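Side-chain contact in uncharacterized protein (Parabacteroides merdae ATCC 43184, PDB 5BMT), which is of unknown function but has a probable OB-type N-terminal domain joined to a larger beta-rich part, probably immunoglobulin-like: residues T21-I26 with N70-A75. Numbering follows the deposited sequence.
Sequences TMRTLI and NGFYVA. With SO4 (sulfate ion), chain C.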
ATOM      1  N   THR A  21      -7.700  23.574  -2.440  1.00 18.88           N
ATOM      2  CA  THR A  21      -8.092  24.535  -3.470  1.00 18.33           C
ATOM      3  C   THR A  21      -8.220  23.851  -4.843  1.00 20.12           C
ATOM      4  O   THR A  21      -8.226  24.517  -5.887  1.00 20.67           O
ATOM      5  CB  THR A  21      -7.157  25.726  -3.472  1.00 23.67           C
ATOM      6  OG1 THR A  21      -5.822  25.257  -3.586  1.00 21.84           O
ATOM      7  CG2 THR A  21      -7.319  26.580  -2.204  1.00 25.20           C
HETATM    8  N   MSE A  22      -8.378  22.517  -4.832  1.00 16.27           N
HETATM    9  CA  MSE A  22      -8.715  21.728  -6.009  1.00 16.48           C
HETATM   10  C   MSE A  22      -7.642  21.716  -7.077  1.00 19.61           C
HETATM   11  O   MSE A  22      -7.947  21.573  -8.276  1.00 19.86           O
HETATM   12  CB  MSE A  22     -10.068  22.166  -6.629  1.00 18.23           C
HETATM   13  CG  MSE A  22     -11.230  22.232  -5.608  1.00 22.31           C
HETATM   14 SE   MSE A  22     -11.379  20.710  -4.380  0.75 25.59          SE
HETATM   15  CE  MSE A  22     -12.002  19.502  -5.609  1.00 22.22           C
ATOM     16  N   ARG A  23      -6.388  21.780  -6.652  1.00 15.33           N
ATOM     17  CA  ARG A  23      -5.256  21.532  -7.527  1.00 14.65           C
ATOM     18  C   ARG A  23      -4.971  20.044  -7.410  1.00 15.75           C
ATOM     19  O   ARG A  23      -4.975  19.510  -6.287  1.00 15.13           O
ATOM     20  CB  ARG A  23      -4.049  22.364  -7.085  1.00 15.42           C
ATOM     21  CG  ARG A  23      -2.807  22.122  -7.942  1.00 15.97           C
ATOM     22  CD  ARG A  23      -1.613  22.907  -7.443  1.00 18.28           C
ATOM     23  NE  ARG A  23      -1.761  24.350  -7.644  1.00 15.83           N
ATOM     24  CZ  ARG A  23      -1.365  25.003  -8.737  1.00 18.11           C
ATOM     25  NH1 ARG A  23      -0.737  24.356  -9.716  1.00 20.76           N
ATOM     26  NH2 ARG A  23      -1.527  26.321  -8.827  1.00 18.24           N
ATOM     27  N   THR A  24      -4.694  19.358  -8.533  1.00 13.89           N
ATOM     28  CA  THR A  24      -4.354  17.939  -8.425  1.00 12.50           C
ATOM     29  C   THR A  24      -2.878  17.808  -8.081  1.00 14.33           C
ATOM     30  O   THR A  24      -2.015  18.281  -8.849  1.00 13.77           O
ATOM     31  CB  THR A  24      -4.652  17.185  -9.736  1.00 13.45           C
ATOM     32  OG1 THR A  24      -6.069  17.242  -9.954  1.00 14.75           O
ATOM     33  CG2 THR A  24      -4.187  15.712  -9.693  1.00 14.60           C
ATOM     34  N   LEU A  25      -2.606  17.166  -6.953  1.00 11.15           N
ATOM     35  CA  LEU A  25      -1.247  16.906  -6.468  1.00 12.46           C
ATOM     36  C   LEU A  25      -1.011  15.426  -6.332  1.00 13.70           C
ATOM     37  O   LEU A  25      -1.943  14.603  -6.377  1.00 13.19           O
ATOM     38  CB  LEU A  25      -1.092  17.549  -5.058  1.00 12.64           C
ATOM     39  CG  LEU A  25      -1.312  19.070  -4.929  1.00 14.86           C
ATOM     40  CD1 LEU A  25      -1.103  19.528  -3.489  1.00 14.73           C
ATOM     41  CD2 LEU A  25      -0.365  19.842  -5.836  1.00 13.86           C
ATOM     42  N   ILE A  26       0.276  15.072  -6.176  1.00 12.15           N
ATOM     43  CA  ILE A  26       0.620  13.711  -5.807  1.00 11.45           C
ATOM     44  C   ILE A  26       1.246  13.790  -4.413  1.00 11.93           C
ATOM     45  O   ILE A  26       1.994  14.739  -4.085  1.00 12.76           O
ATOM     46  CB  ILE A  26       1.453  12.918  -6.819  1.00 14.70           C
ATOM     47  CG1 ILE A  26       2.831  13.522  -7.003  1.00 15.99           C
ATOM     48  CG2 ILE A  26       0.659  12.814  -8.172  1.00 16.68           C
ATOM     49  CD1 ILE A  26       3.826  12.564  -7.783  1.00 21.92           C
ATOM     50  N   ASN A  70       2.819  27.978  -1.114  1.00 23.23           N
ATOM     51  CA  ASN A  70       2.005  27.174  -2.033  1.00 21.00           C
ATOM     52  C   ASN A  70       1.493  25.862  -1.401  1.00 21.93           C
ATOM     53  O   ASN A  70       0.376  25.418  -1.716  1.00 21.24           O
ATOM     54  CB  ASN A  70       2.787  26.820  -3.292  1.00 21.90           C
ATOM     55  CG  ASN A  70       3.122  27.993  -4.183  1.00 32.12           C
ATOM     56  OD1 ASN A  70       2.490  29.055  -4.126  1.00 29.29           O
ATOM     57  ND2 ASN A  70       4.108  27.800  -5.049  1.00 24.77           N
ATOM     58  N   GLY A  71       2.323  25.236  -0.569  1.00 18.23           N
ATOM     59  CA  GLY A  71       1.998  23.964   0.083  1.00 16.86           C
ATOM     60  C   GLY A  71       2.388  22.724  -0.719  1.00 18.34           C
ATOM     61  O   GLY A  71       1.985  21.599  -0.395  1.00 19.45           O
ATOM     62  N   PHE A  72       3.184  22.929  -1.774  1.00 16.94           N
ATOM     63  CA  PHE A  72       3.693  21.839  -2.625  1.00 16.19           C
ATOM     64  C   PHE A  72       4.941  22.321  -3.340  1.00 16.55           C
ATOM     65  O   PHE A  72       5.156  23.541  -3.495  1.00 16.36           O
ATOM     66  CB  PHE A  72       2.614  21.422  -3.686  1.00 16.23           C
ATOM     67  CG  PHE A  72       2.113  22.572  -4.546  1.00 15.75           C
ATOM     68  CD1 PHE A  72       2.813  22.976  -5.683  1.00 16.58           C
ATOM     69  CD2 PHE A  72       0.971  23.280  -4.193  1.00 16.14           C
ATOM     70  CE1 PHE A  72       2.387  24.070  -6.439  1.00 16.42           C
ATOM     71  CE2 PHE A  72       0.532  24.361  -4.967  1.00 17.85           C
ATOM     72  CZ  PHE A  72       1.240  24.751  -6.084  1.00 16.88           C
ATOM     73  N   TYR A  73       5.709  21.351  -3.864  1.00 14.53           N
ATOM     74  CA  TYR A  73       6.776  21.640  -4.787  1.00 14.70           C
ATOM     75  C   TYR A  73       6.288  21.326  -6.198  1.00 16.56           C
ATOM     76  O   TYR A  73       5.619  20.305  -6.407  1.00 16.03           O
ATOM     77  CB  TYR A  73       8.031  20.800  -4.494  1.00 16.35           C
ATOM     78  CG  TYR A  73       8.847  21.341  -3.356  1.00 16.50           C
ATOM     79  CD1 TYR A  73       9.590  22.510  -3.501  1.00 19.97           C
ATOM     80  CD2 TYR A  73       8.850  20.709  -2.119  1.00 17.89           C
ATOM     81  CE1 TYR A  73      10.332  23.025  -2.444  1.00 22.81           C
ATOM     82  CE2 TYR A  73       9.597  21.214  -1.049  1.00 19.78           C
ATOM     83  CZ  TYR A  73      10.318  22.379  -1.216  1.00 24.92           C
ATOM     84  OH  TYR A  73      11.041  22.911  -0.160  1.00 29.28           O
ATOM     85  N   VAL A  74       6.666  22.163  -7.163  1.00 16.19           N
ATOM     86  CA  VAL A  74       6.408  21.851  -8.567  1.00 15.20           C
ATOM     87  C   VAL A  74       7.486  20.848  -8.961  1.00 18.67           C
ATOM     88  O   VAL A  74       8.675  21.071  -8.683  1.00 18.16           O
ATOM     89  CB  VAL A  74       6.439  23.109  -9.464  1.00 18.71           C
ATOM     90  CG1 VAL A  74       6.319  22.717 -10.941  1.00 20.04           C
ATOM     91  CG2 VAL A  74       5.333  24.096  -9.067  1.00 19.00           C
ATOM     92  N   ALA A  75       7.085  19.738  -9.572  1.00 16.25           N
ATOM     93  CA  ALA A  75       8.034  18.698  -9.952  1.00 16.49           C
ATOM     94  C   ALA A  75       7.777  18.253 -11.364  1.00 19.68           C
ATOM     95  O   ALA A  75       6.714  18.509 -11.929  1.00 19.56           O
ATOM     96  CB  ALA A  75       7.893  17.506  -9.002  1.00 17.12           C
TER
HETATM   97  S   SO4 C 301      -3.504  27.078  -5.627  0.80 23.13           S
HETATM   98  O1  SO4 C 301      -2.816  25.776  -5.443  0.80 19.99           O
HETATM   99  O2  SO4 C 301      -3.121  27.981  -4.543  0.80 28.85           O
HETATM  100  O3  SO4 C 301      -3.164  27.628  -6.955  0.80 26.32           O
HETATM  101  O4  SO4 C 301      -4.964  26.848  -5.599  0.80 23.77           O
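Arg23 lays the outer part of its side chain over one face of the Phe72 ring: Arg23 CD stands 4.0 Å from the ring centroid in a CH-pi contact, and Arg23 NE comes within 3.4 Å of Phe72 CZ. The guanidinium and ring planes are 34° apart, with Phe72 CZ over one guanidinium face, offset toward its rim. Arginine suits this place because its methylenes can rest on an aromatic face while its nitrogens reach past it to an anion. They do so here, gripping a sulfate, probably from the crystallisation liquor, along one edge: Arg23 NE donates to sulfate O1 at 2.8 Å in a nearly straight bond (173°), and Arg23 NH2 to sulfate O3 at 2.8 Å. Thr21 OG1 supplies a third bond, to sulfate O4, at 2.7 Å. With an alanine at Arg23 the sulfate would probably keep only the Thr21 hydroxyl of these three donors, and part of the Phe72 face would lose its cover. Leu25, two residues on and already in strand 24-28, brings its CD2 obliquely to Phe72 CG at 3.9 Å, an apolar mate for the ring's inner end. Strands 24-28 and 73-79 belong to one five-stranded sheet, in a domain whose sequence points to an OB fold; they are not neighbours in it, and the contact joins the start of one, with the loop before it, to the loop leading into the other. Phe72 CG lies between the backbone N and the carbonyl carbon (chi1 55°), a torsion that presents a ring face to Arg23 CD. Gly71, the first residue after helix 67-70, has positive phi; a CB there would be jammed against the carbonyl O of Asn70. Farther out, Tyr35 touches Leu25 and Phe72 and makes a cation-pi contact with Arg23.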